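Local coordinates for protein serine protease inhibitor 4, isoform B (PDB 4P0F) that probably inhibits serine-type and cysteine-type endopeptidases by the serpin mechanism of trapping the protease, at residues P38-T43 with A333-A338; M47-A52 with Q59-L64; D101-R106 with S307-K312; T329-A334 with P371-S376. All coordinates share one frame; numbering follows the deposited sequence.

Interaction 1. Residues P38-T43 with A333-A338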
loop_
_atom_site.group_PDB
_atom_site.type_symbol
_atom_site.label_atom_id
_atom_site.label_comp_id
_atom_site.label_asym_id
_atom_site.label_seq_id
_atom_site.Cartn_x
_atom_site.Cartn_y
_atom_site.Cartn_z
ATOM N N PRO A 38 -0.744 -1.928 0.455
ATOM C CA PRO A 38 -2.040 -2.610 0.590
ATOM C C PRO A 38 -2.760 -2.208 1.871
ATOM O O PRO A 38 -4.001 -2.125 1.885
ATOM C CB PRO A 38 -1.665 -4.095 0.580
ATOM C CG PRO A 38 -0.234 -4.165 0.899
ATOM C CD PRO A 38 0.383 -2.880 0.430
ATOM N N PHE A 39 -1.999 -1.927 2.923
ATOM C CA PHE A 39 -2.585 -1.517 4.193
ATOM C C PHE A 39 -3.374 -0.221 4.029
ATOM O O PHE A 39 -4.470 -0.070 4.587
ATOM C CB PHE A 39 -1.519 -1.330 5.267
ATOM C CG PHE A 39 -2.087 -0.915 6.593
ATOM C CD1 PHE A 39 -2.281 0.422 6.889
ATOM C CD2 PHE A 39 -2.475 -1.860 7.525
ATOM C CE1 PHE A 39 -2.836 0.807 8.099
ATOM C CE2 PHE A 39 -3.025 -1.477 8.738
ATOM C CZ PHE A 39 -3.204 -0.135 9.020
ATOM N N SER A 40 -2.803 0.723 3.287
ATOM C CA SER A 40 -3.449 2.009 3.048
ATOM C C SER A 40 -4.754 1.833 2.274
ATOM O O SER A 40 -5.785 2.460 2.591
ATOM C CB SER A 40 -2.493 2.936 2.289
ATOM O OG SER A 40 -3.110 4.142 1.902
ATOM N N ILE A 41 -4.706 0.990 1.253
ATOM C CA ILE A 41 -5.869 0.740 0.422
ATOM C C ILE A 41 -6.972 0.071 1.235
ATOM O O ILE A 41 -8.126 0.504 1.187
ATOM C CB ILE A 41 -5.496 -0.126 -0.807
ATOM C CG1 ILE A 41 -4.522 0.646 -1.707
ATOM C CG2 ILE A 41 -6.737 -0.518 -1.600
ATOM C CD1 ILE A 41 -3.820 -0.201 -2.720
ATOM N N GLN A 42 -6.637 -0.986 1.968
ATOM C CA GLN A 42 -7.660 -1.704 2.735
ATOM C C GLN A 42 -8.284 -0.819 3.821
ATOM O O GLN A 42 -9.499 -0.859 4.049
ATOM C CB GLN A 42 -7.083 -2.958 3.372
ATOM C CG GLN A 42 -8.132 -3.975 3.778
ATOM C CD GLN A 42 -7.595 -5.041 4.712
ATOM O OE1 GLN A 42 -6.916 -4.745 5.693
ATOM N NE2 GLN A 42 -7.908 -6.300 4.412
ATOM N N THR A 43 -7.454 -0.008 4.475
ATOM C CA THR A 43 -7.910 0.881 5.533
ATOM C C THR A 43 -8.866 1.922 4.975
ATOM O O THR A 43 -9.941 2.146 5.536
ATOM C CB THR A 43 -6.719 1.570 6.224
ATOM O OG1 THR A 43 -5.875 0.569 6.801
ATOM C CG2 THR A 43 -7.188 2.500 7.331
ATOM N N ALA A 333 2.809 6.336 1.109
ATOM C CA ALA A 333 1.696 6.124 0.213
ATOM C C ALA A 333 0.480 6.848 0.752
ATOM O O ALA A 333 0.420 7.181 1.933
ATOM C CB ALA A 333 1.398 4.640 0.054
ATOM N N ALA A 334 -0.492 7.072 -0.119
ATOM C CA ALA A 334 -1.789 7.559 0.320
ATOM C C ALA A 334 -2.860 7.044 -0.611
ATOM O O ALA A 334 -2.601 6.785 -1.788
ATOM C CB ALA A 334 -1.812 9.094 0.387
ATOM N N THR A 335 -4.055 6.866 -0.051
ATOM C CA THR A 335 -5.226 6.450 -0.801
ATOM C C THR A 335 -6.360 7.438 -0.531
ATOM O O THR A 335 -6.653 7.739 0.622
ATOM C CB THR A 335 -5.687 5.033 -0.414
ATOM O OG1 THR A 335 -4.586 4.116 -0.465
ATOM C CG2 THR A 335 -6.783 4.550 -1.353
ATOM N N GLY A 336 -6.949 7.963 -1.602
ATOM C CA GLY A 336 -8.071 8.879 -1.496
ATOM C C GLY A 336 -9.268 8.318 -2.236
ATOM O O GLY A 336 -9.161 7.943 -3.401
ATOM N N MET A 337 -10.406 8.273 -1.546
ATOM C CA MET A 337 -11.663 7.809 -2.136
ATOM C C MET A 337 -12.644 8.954 -2.189
ATOM O O MET A 337 -13.032 9.466 -1.144
ATOM C CB MET A 337 -12.275 6.674 -1.327
ATOM C CG MET A 337 -11.542 5.335 -1.418
ATOM S SD MET A 337 -12.447 3.972 -0.635
ATOM C CE MET A 337 -14.129 4.470 -1.042
ATOM N N ALA A 338 -13.040 9.350 -3.391
ATOM C CA ALA A 338 -14.011 10.432 -3.559
ATOM C C ALA A 338 -15.411 9.861 -3.641
ATOM O O ALA A 338 -15.659 8.966 -4.432
ATOM C CB ALA A 338 -13.696 11.238 -4.796
#

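Interaction 2. Residues M47-A52 with Q59-L64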
loop_
_atom_site.group_PDB
_atom_site.type_symbol
_atom_site.label_atom_id
_atom_site.label_comp_id
_atom_site.label_asym_id
_atom_site.label_seq_id
_atom_site.Cartn_x
_atom_site.Cartn_y
_atom_site.Cartn_z
ATOM N N MET A 47 -12.932 2.159 5.807
ATOM C CA MET A 47 -13.601 3.362 6.295
ATOM C C MET A 47 -14.851 3.634 5.476
ATOM O O MET A 47 -15.902 3.978 6.030
ATOM C CB MET A 47 -12.659 4.576 6.259
ATOM C CG MET A 47 -11.597 4.544 7.361
ATOM S SD MET A 47 -10.673 6.081 7.547
ATOM C CE MET A 47 -9.704 6.056 6.063
ATOM N N ALA A 48 -14.751 3.485 4.162
ATOM C CA ALA A 48 -15.919 3.697 3.315
ATOM C C ALA A 48 -16.981 2.658 3.631
ATOM O O ALA A 48 -18.172 2.980 3.671
ATOM C CB ALA A 48 -15.543 3.651 1.851
ATOM N N ARG A 49 -16.562 1.422 3.894
ATOM C CA ARG A 49 -17.533 0.366 4.196
ATOM C C ARG A 49 -18.400 0.692 5.416
ATOM O O ARG A 49 -19.562 0.265 5.495
ATOM C CB ARG A 49 -16.818 -0.980 4.401
ATOM C CG ARG A 49 -17.771 -2.134 4.672
ATOM C CD ARG A 49 -17.966 -2.370 6.154
ATOM N NE ARG A 49 -18.965 -3.402 6.435
ATOM C CZ ARG A 49 -20.248 -3.180 6.714
ATOM N NH1 ARG A 49 -20.759 -1.946 6.746
ATOM N NH2 ARG A 49 -21.036 -4.214 6.975
ATOM N N LEU A 50 -17.856 1.445 6.367
ATOM C CA LEU A 50 -18.616 1.814 7.567
ATOM C C LEU A 50 -19.890 2.581 7.226
ATOM O O LEU A 50 -20.851 2.574 7.996
ATOM C CB LEU A 50 -17.782 2.671 8.513
ATOM C CG LEU A 50 -16.479 2.092 9.053
ATOM C CD1 LEU A 50 -15.879 3.107 10.017
ATOM C CD2 LEU A 50 -16.706 0.746 9.725
ATOM N N GLY A 51 -19.879 3.253 6.080
ATOM C CA GLY A 51 -21.028 4.023 5.637
ATOM C C GLY A 51 -21.871 3.323 4.588
ATOM O O GLY A 51 -22.839 3.897 4.089
ATOM N N ALA A 52 -21.504 2.089 4.255
ATOM C CA ALA A 52 -22.183 1.322 3.220
ATOM C C ALA A 52 -23.276 0.429 3.795
ATOM O O ALA A 52 -23.268 0.095 4.980
ATOM C CB ALA A 52 -21.171 0.482 2.438
ATOM N N GLN A 59 -20.184 -6.665 -0.542
ATOM C CA GLN A 59 -19.091 -6.742 -1.514
ATOM C C GLN A 59 -17.781 -6.250 -0.895
ATOM O O GLN A 59 -16.739 -6.895 -1.043
ATOM C CB GLN A 59 -19.402 -5.922 -2.768
ATOM C CG GLN A 59 -20.342 -6.591 -3.751
ATOM C CD GLN A 59 -20.436 -5.840 -5.073
ATOM O OE1 GLN A 59 -19.805 -4.790 -5.257
ATOM N NE2 GLN A 59 -21.220 -6.375 -5.998
ATOM N N LEU A 60 -17.836 -5.114 -0.202
ATOM C CA LEU A 60 -16.641 -4.563 0.432
ATOM C C LEU A 60 -16.087 -5.515 1.502
ATOM O O LEU A 60 -14.890 -5.791 1.519
ATOM C CB LEU A 60 -16.938 -3.186 1.028
ATOM C CG LEU A 60 -16.940 -2.089 -0.036
ATOM C CD1 LEU A 60 -17.706 -0.864 0.466
ATOM C CD2 LEU A 60 -15.531 -1.710 -0.436
ATOM N N ASP A 61 -16.948 -6.039 2.370
ATOM C CA ASP A 61 -16.514 -7.005 3.381
ATOM C C ASP A 61 -15.774 -8.184 2.762
ATOM O O ASP A 61 -14.690 -8.554 3.198
ATOM C CB ASP A 61 -17.701 -7.558 4.181
ATOM C CG ASP A 61 -18.310 -6.544 5.122
ATOM O OD1 ASP A 61 -17.663 -5.520 5.394
ATOM O OD2 ASP A 61 -19.442 -6.791 5.603
ATOM N N GLN A 62 -16.376 -8.789 1.747
ATOM C CA GLN A 62 -15.856 -10.030 1.216
ATOM C C GLN A 62 -14.711 -9.794 0.238
ATOM O O GLN A 62 -13.807 -10.611 0.153
ATOM C CB GLN A 62 -16.985 -10.830 0.565
ATOM C CG GLN A 62 -18.108 -11.075 1.551
ATOM C CD GLN A 62 -19.262 -11.828 0.949
ATOM O OE1 GLN A 62 -19.355 -11.981 -0.263
ATOM N NE2 GLN A 62 -20.146 -12.312 1.800
ATOM N N GLY A 63 -14.725 -8.667 -0.467
ATOM C CA GLY A 63 -13.649 -8.368 -1.404
ATOM C C GLY A 63 -12.372 -7.881 -0.724
ATOM O O GLY A 63 -11.273 -8.112 -1.223
ATOM N N LEU A 64 -12.525 -7.205 0.410
ATOM C CA LEU A 64 -11.383 -6.707 1.188
ATOM C C LEU A 64 -10.878 -7.728 2.205
ATOM O O LEU A 64 -9.746 -7.628 2.703
ATOM C CB LEU A 64 -11.770 -5.425 1.927
ATOM C CG LEU A 64 -12.185 -4.233 1.066
ATOM C CD1 LEU A 64 -12.752 -3.128 1.944
ATOM C CD2 LEU A 64 -11.002 -3.737 0.254
#

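Interaction 3. Residues D101-R106 with S307-K312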
loop_
_atom_site.group_PDB
_atom_site.type_symbol
_atom_site.label_atom_id
_atom_site.label_comp_id
_atom_site.label_asym_id
_atom_site.label_seq_id
_atom_site.Cartn_x
_atom_site.Cartn_y
_atom_site.Cartn_z
ATOM N N ASP A 101 -18.976 21.186 2.767
ATOM C CA ASP A 101 -19.559 22.177 3.676
ATOM C C ASP A 101 -21.069 22.029 3.735
ATOM O O ASP A 101 -21.722 21.927 2.699
ATOM C CB ASP A 101 -19.249 23.609 3.237
ATOM C CG ASP A 101 -17.818 24.033 3.521
ATOM O OD1 ASP A 101 -17.146 23.424 4.384
ATOM O OD2 ASP A 101 -17.378 25.009 2.878
ATOM N N GLY A 102 -21.611 22.056 4.949
ATOM C CA GLY A 102 -23.048 22.040 5.160
ATOM C C GLY A 102 -23.620 20.652 5.386
ATOM O O GLY A 102 -24.733 20.512 5.904
ATOM N N TYR A 103 -22.875 19.618 5.000
ATOM C CA TYR A 103 -23.319 18.244 5.213
ATOM C C TYR A 103 -22.777 17.704 6.532
ATOM O O TYR A 103 -21.633 17.954 6.891
ATOM C CB TYR A 103 -22.890 17.350 4.043
ATOM C CG TYR A 103 -23.709 17.613 2.807
ATOM C CD1 TYR A 103 -23.369 18.628 1.933
ATOM C CD2 TYR A 103 -24.858 16.871 2.531
ATOM C CE1 TYR A 103 -24.132 18.894 0.810
ATOM C CE2 TYR A 103 -25.609 17.122 1.408
ATOM C CZ TYR A 103 -25.240 18.133 0.547
ATOM O OH TYR A 103 -25.987 18.408 -0.573
ATOM N N GLN A 104 -23.631 16.998 7.262
ATOM C CA GLN A 104 -23.264 16.404 8.540
ATOM C C GLN A 104 -23.134 14.895 8.391
ATOM O O GLN A 104 -23.970 14.252 7.755
ATOM C CB GLN A 104 -24.307 16.729 9.603
ATOM C CG GLN A 104 -24.553 18.215 9.786
ATOM C CD GLN A 104 -25.390 18.508 11.004
ATOM O OE1 GLN A 104 -26.603 18.711 10.908
ATOM N NE2 GLN A 104 -24.748 18.524 12.165
ATOM N N LEU A 105 -22.085 14.343 8.981
ATOM C CA LEU A 105 -21.922 12.899 9.045
ATOM C C LEU A 105 -22.967 12.300 9.967
ATOM O O LEU A 105 -23.401 12.944 10.916
ATOM C CB LEU A 105 -20.534 12.535 9.551
ATOM C CG LEU A 105 -19.336 13.042 8.751
ATOM C CD1 LEU A 105 -18.059 12.487 9.340
ATOM C CD2 LEU A 105 -19.447 12.672 7.287
ATOM N N ARG A 106 -23.377 11.066 9.694
ATOM C CA ARG A 106 -24.211 10.341 10.638
ATOM C C ARG A 106 -23.386 10.019 11.874
ATOM O O ARG A 106 -22.180 9.820 11.779
ATOM C CB ARG A 106 -24.774 9.071 10.001
ATOM C CG ARG A 106 -25.728 9.379 8.867
ATOM C CD ARG A 106 -26.502 8.168 8.402
ATOM N NE ARG A 106 -27.495 7.721 9.374
ATOM C CZ ARG A 106 -28.356 6.727 9.163
ATOM N NH1 ARG A 106 -28.364 6.080 8.004
ATOM N NH2 ARG A 106 -29.219 6.384 10.109
ATOM N N SER A 307 -28.030 13.449 5.280
ATOM C CA SER A 307 -28.777 13.679 4.049
ATOM C C SER A 307 -29.219 12.392 3.378
ATOM O O SER A 307 -28.426 11.456 3.286
ATOM C CB SER A 307 -27.914 14.473 3.067
ATOM O OG SER A 307 -28.516 14.487 1.785
ATOM N N PRO A 308 -30.457 12.350 2.858
ATOM C CA PRO A 308 -30.883 11.127 2.170
ATOM C C PRO A 308 -30.395 11.007 0.717
ATOM O O PRO A 308 -30.744 10.026 0.052
ATOM C CB PRO A 308 -32.410 11.220 2.224
ATOM C CG PRO A 308 -32.692 12.657 2.235
ATOM C CD PRO A 308 -31.568 13.313 2.996
ATOM N N GLU A 309 -29.585 11.951 0.245
ATOM C CA GLU A 309 -29.024 11.879 -1.104
ATOM C C GLU A 309 -28.303 10.565 -1.339
ATOM O O GLU A 309 -27.377 10.235 -0.599
ATOM C CB GLU A 309 -28.027 13.011 -1.355
ATOM C CG GLU A 309 -28.646 14.390 -1.399
ATOM C CD GLU A 309 -27.616 15.499 -1.459
ATOM O OE1 GLU A 309 -26.430 15.197 -1.703
ATOM O OE2 GLU A 309 -27.991 16.676 -1.246
ATOM N N PRO A 310 -28.713 9.809 -2.366
ATOM C CA PRO A 310 -27.916 8.625 -2.698
ATOM C C PRO A 310 -26.505 8.997 -3.154
ATOM O O PRO A 310 -26.329 9.992 -3.865
ATOM C CB PRO A 310 -28.711 7.978 -3.835
ATOM C CG PRO A 310 -30.085 8.450 -3.648
ATOM C CD PRO A 310 -29.978 9.839 -3.119
ATOM N N LEU A 311 -25.525 8.190 -2.744
ATOM C CA LEU A 311 -24.111 8.460 -3.005
ATOM C C LEU A 311 -23.465 7.312 -3.758
ATOM O O LEU A 311 -23.947 6.179 -3.706
ATOM C CB LEU A 311 -23.340 8.677 -1.693
ATOM C CG LEU A 311 -23.907 9.699 -0.699
ATOM C CD1 LEU A 311 -23.063 9.704 0.573
ATOM C CD2 LEU A 311 -23.960 11.080 -1.314
ATOM N N LYS A 312 -22.362 7.607 -4.442
ATOM C CA LYS A 312 -21.518 6.570 -5.026
ATOM C C LYS A 312 -20.055 7.021 -5.050
ATOM O O LYS A 312 -19.744 8.191 -4.877
ATOM C CB LYS A 312 -21.986 6.213 -6.438
ATOM C CG LYS A 312 -21.735 7.282 -7.469
ATOM C CD LYS A 312 -22.298 6.877 -8.819
ATOM C CE LYS A 312 -22.065 7.958 -9.859
ATOM N NZ LYS A 312 -22.573 7.531 -11.196
HETATM O O HOH W 1 -26.076 15.861 5.781
#

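Interaction 4. Residues T329-A334 with P371-S376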
loop_
_atom_site.group_PDB
_atom_site.type_symbol
_atom_site.label_atom_id
_atom_site.label_comp_id
_atom_site.label_asym_id
_atom_site.label_seq_id
_atom_site.Cartn_x
_atom_site.Cartn_y
_atom_site.Cartn_z
ATOM N N THR A 329 15.524 2.602 4.277
ATOM C CA THR A 329 14.423 2.725 3.342
ATOM C C THR A 329 13.496 3.828 3.806
ATOM O O THR A 329 13.255 3.979 5.004
ATOM C CB THR A 329 13.630 1.406 3.235
ATOM O OG1 THR A 329 14.504 0.382 2.759
ATOM C CG2 THR A 329 12.438 1.544 2.286
ATOM N N GLU A 330 13.017 4.619 2.857
ATOM C CA GLU A 330 11.920 5.535 3.122
ATOM C C GLU A 330 10.825 5.239 2.124
ATOM O O GLU A 330 11.086 5.085 0.933
ATOM C CB GLU A 330 12.356 7.002 3.035
ATOM C CG GLU A 330 11.224 7.949 3.406
ATOM C CD GLU A 330 11.646 9.401 3.593
ATOM O OE1 GLU A 330 12.781 9.762 3.211
ATOM O OE2 GLU A 330 10.823 10.185 4.131
ATOM N N ALA A 331 9.600 5.129 2.625
ATOM C CA ALA A 331 8.459 4.818 1.783
ATOM C C ALA A 331 7.255 5.591 2.263
ATOM O O ALA A 331 7.149 5.918 3.439
ATOM C CB ALA A 331 8.164 3.333 1.793
ATOM N N ALA A 332 6.353 5.888 1.335
ATOM C CA ALA A 332 5.133 6.586 1.673
ATOM C C ALA A 332 4.056 6.216 0.680
ATOM O O ALA A 332 4.344 5.842 -0.453
ATOM C CB ALA A 332 5.349 8.091 1.682
ATOM N N ALA A 333 2.809 6.336 1.109
ATOM C CA ALA A 333 1.696 6.124 0.213
ATOM C C ALA A 333 0.480 6.848 0.752
ATOM O O ALA A 333 0.420 7.181 1.933
ATOM C CB ALA A 333 1.398 4.640 0.054
ATOM N N ALA A 334 -0.492 7.072 -0.119
ATOM C CA ALA A 334 -1.789 7.559 0.320
ATOM C C ALA A 334 -2.860 7.044 -0.611
ATOM O O ALA A 334 -2.601 6.785 -1.788
ATOM C CB ALA A 334 -1.812 9.094 0.387
ATOM N N PRO A 371 1.727 -6.949 5.691
ATOM C CA PRO A 371 2.435 -6.172 4.675
ATOM C C PRO A 371 2.000 -4.713 4.635
ATOM O O PRO A 371 0.813 -4.422 4.533
ATOM C CB PRO A 371 2.071 -6.887 3.378
ATOM C CG PRO A 371 0.742 -7.470 3.631
ATOM C CD PRO A 371 0.647 -7.758 5.095
ATOM N N LEU A 372 2.964 -3.803 4.726
ATOM C CA LEU A 372 2.672 -2.367 4.696
ATOM C C LEU A 372 2.888 -1.797 3.305
ATOM O O LEU A 372 2.139 -0.924 2.860
ATOM C CB LEU A 372 3.539 -1.623 5.714
ATOM C CG LEU A 372 3.250 -1.953 7.177
ATOM C CD1 LEU A 372 4.261 -1.286 8.092
ATOM C CD2 LEU A 372 1.822 -1.566 7.559
ATOM N N PHE A 373 3.915 -2.301 2.626
ATOM C CA PHE A 373 4.224 -1.940 1.249
ATOM C C PHE A 373 4.569 -3.212 0.480
ATOM O O PHE A 373 5.100 -4.178 1.049
ATOM C CB PHE A 373 5.395 -0.948 1.156
ATOM C CG PHE A 373 5.097 0.403 1.720
ATOM C CD1 PHE A 373 5.240 0.647 3.068
ATOM C CD2 PHE A 373 4.674 1.429 0.900
ATOM C CE1 PHE A 373 4.968 1.889 3.596
ATOM C CE2 PHE A 373 4.404 2.673 1.428
ATOM C CZ PHE A 373 4.537 2.890 2.773
ATOM N N TRP A 374 4.291 -3.186 -0.811
ATOM C CA TRP A 374 4.516 -4.314 -1.698
ATOM C C TRP A 374 4.927 -3.761 -3.054
ATOM O O TRP A 374 4.348 -2.780 -3.529
ATOM C CB TRP A 374 3.242 -5.148 -1.804
ATOM C CG TRP A 374 3.411 -6.534 -2.315
ATOM C CD1 TRP A 374 3.899 -6.904 -3.530
ATOM C CD2 TRP A 374 3.057 -7.751 -1.636
ATOM N NE1 TRP A 374 3.893 -8.273 -3.644
ATOM C CE2 TRP A 374 3.377 -8.814 -2.497
ATOM C CE3 TRP A 374 2.508 -8.040 -0.384
ATOM C CZ2 TRP A 374 3.170 -10.147 -2.144
ATOM C CZ3 TRP A 374 2.301 -9.356 -0.038
ATOM C CH2 TRP A 374 2.631 -10.393 -0.910
ATOM N N GLY A 375 5.924 -4.368 -3.688
ATOM C CA GLY A 375 6.330 -3.880 -4.987
ATOM C C GLY A 375 7.156 -4.833 -5.815
ATOM O O GLY A 375 7.455 -5.954 -5.402
ATOM N N SER A 376 7.489 -4.354 -7.008
ATOM C CA SER A 376 8.296 -5.056 -7.992
ATOM C C SER A 376 9.398 -4.158 -8.512
ATOM O O SER A 376 9.189 -2.966 -8.703
ATOM C CB SER A 376 7.451 -5.487 -9.190
ATOM O OG SER A 376 6.579 -6.539 -8.874
#

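Interaction 1. Residues P38-T43 with A333-A338
S40 on helix 38-49 and T335 on strand 328-341 meet through their hydroxyls, with S40 OG and T335 OG1 2.8 Å apart. This is the tight part of the contact. S40 OG stands anti to its own backbone N (chi1 174°), which brings the oxygen to T335. T335 OG1 lies beside the backbone N of T335 (chi1 -51°) and faces back to the helix.

I41 adds a looser touch. Its CG1 lies 3.7 Å from T335 OG1, and the two side chains cross at about a right angle. The loose side is not a wet side, because all the touching residues are buried. Helix and strand run nearly parallel, with their short axes 21° apart.

Each hydroxyl has a further polar partner. H318 ND1 bonds to T335 OG1, and N167 OD1 bonds to S40 OG. These partners lie on the strands flanking 328-341, which in a cleaved serpin is the inserted reactive-centre strand. The site matches the shutter region of serpins. The chemistry implies a buried polar chain in which both hydroxyls are satisfied, linking the helix to the inserted strand and its two neighbours.

Interaction 2. Residues M47-A52 with Q59-L64
R49 and D61 form a salt bridge between the C-terminal part of helix 38-49 and helix 54-64. The guanidinium meets the carboxylate side-on, with the two planes 35° apart rather than flat against each other. R49 NE bonds to D61 OD1 at 2.7 Å, on the syn side of that oxygen. The N-H points somewhat off the oxygen (141°). A second bond, R49 NH2 to D61 OD2 at 3.3 Å, is weak. The twist between the planes goes with this uneven grip.

The R49 chain leaves the helix with CG anti to the backbone N (chi1 -178°) and then bends at chi2, which turns NE to the acid. Its aliphatic part runs across L60, with R49 CG 3.9 Å from L60 CB. L60 CD1 packs against the R49 stem and touches A52 CB at 4.2 Å. A52 is held there by the type I turn from R49 to A52, whose bond runs from A52 N to R49 O.

P71 and I74 of helix 71-84 also touch R49, so the ion pair is buried among apolar groups. Helices 38-49 and 54-64, joined by a short turn, belong to the serpin helical region, with an apolar layer beside the salt bridge.

Interaction 3. Residues D101-R106 with S307-K312
Y103 reaches across to E309 and S307 at one pole of the serpin fold, where an ST turn shapes 307-312. The first shell has two parts. Y103 OH donates to E309 OE2 at 2.7 Å, on the syn side of that oxygen. The ring and the carboxylate are turned 70° apart, and OE2 sits at the ring edge. S307 CB is at the edge too, 3.9 Å from Y103 CE2.

The next shell sets these groups. Y103 CG lies anti to its carbonyl carbon (chi1 -73°), and this swings the ring over to the 307-312 segment. E309 is extended beyond CG, so its carboxylate stands well out from the backbone. Its other oxygen, OE1, forms a salt bridge with R162 of strand 161-174, and the side chain of R162 also touches Y103. The acid is thus shared between a phenol and an arginine, which probably keeps it ionised. A phenylalanine here would probably keep the ring contact with S307 but leave E309 OE2 without its phenol donor and the carboxylate freer to turn.

The ST turn fixes the spacing of S307 and E309: E309 N donates to S307 OG at 3.2 Å, nearly straight at 168°. Farther out, backbone bonds join Q104 to Q306 and R106 to M304, so the two chains are tied on beyond the contact. Between the segments lies one bridging water, which accepts from Q104 N and from S307 N, each at 3.1 Å.

Interaction 4. Residues T329-A334 with P371-S376
F373 lies with one ring face against A331 and its rim against the backbone that follows. Three kinds of interaction make up the contact.

The first is CH-pi. A331 CB stands 3.8 Å from the ring centroid and only 11° off the ring normal, so the methyl sits almost over the middle of the ring.

The second is apolar packing. A333 CB is 3.8 Å from F373 CE2 and approaches it obliquely. A331 and A333 both point toward the aromatic side, as alternate residues of a strand do.

The third is van der Waals contact with the main chain. A332 turns its methyl away, but its carbonyl carbon C lies 3.6 Å from F373 CE2, near the plane of the ring.

F373 reaches the strand because CG lies anti to its carbonyl carbon (chi1 -67°). The local strand axes cross at 104° and stay 9.3 Å apart, and the ring spans that distance. F373 belongs to a classic beta bulge, in which L372 and F373 both face L364. With only a methyl at this position, as in an alanine, the A331 methyl would probably lose its aromatic partner and a gap would open between the two strands.

Backbone bonds hold 329-334 between strands 161-174 and 311-324. That is the place of the inserted reactive-centre strand in a cleaved serpin. Small residues such as this alanine run are usual in the hinge of inhibitory serpins, and here they rest on an aromatic side chain from the B-sheet core beneath the A sheet.

Interactions 1 and 4 share A333 and A334 on strand 328-341, and their centres are about 12 Å apart. Interaction 2 lies about 13 Å from interaction 1, on the far part of helix 38-49. The two touch: Q42 NE2 reaches L64 O, and M337 packs on A48. Interaction 3 is the outlier at the pole, about 22 Å from interaction 1 and 33 Å from interaction 4, centre to centre. Its strand 311-324 neighbours 328-341 in the sheet. Along the chain, interactions 2 and 3 nest in the loop closed by interaction 1, and interaction 4 begins where interaction 1 ends. Interactions 1 and 4 hold the inserted strand; 2 and 3 join parts around it.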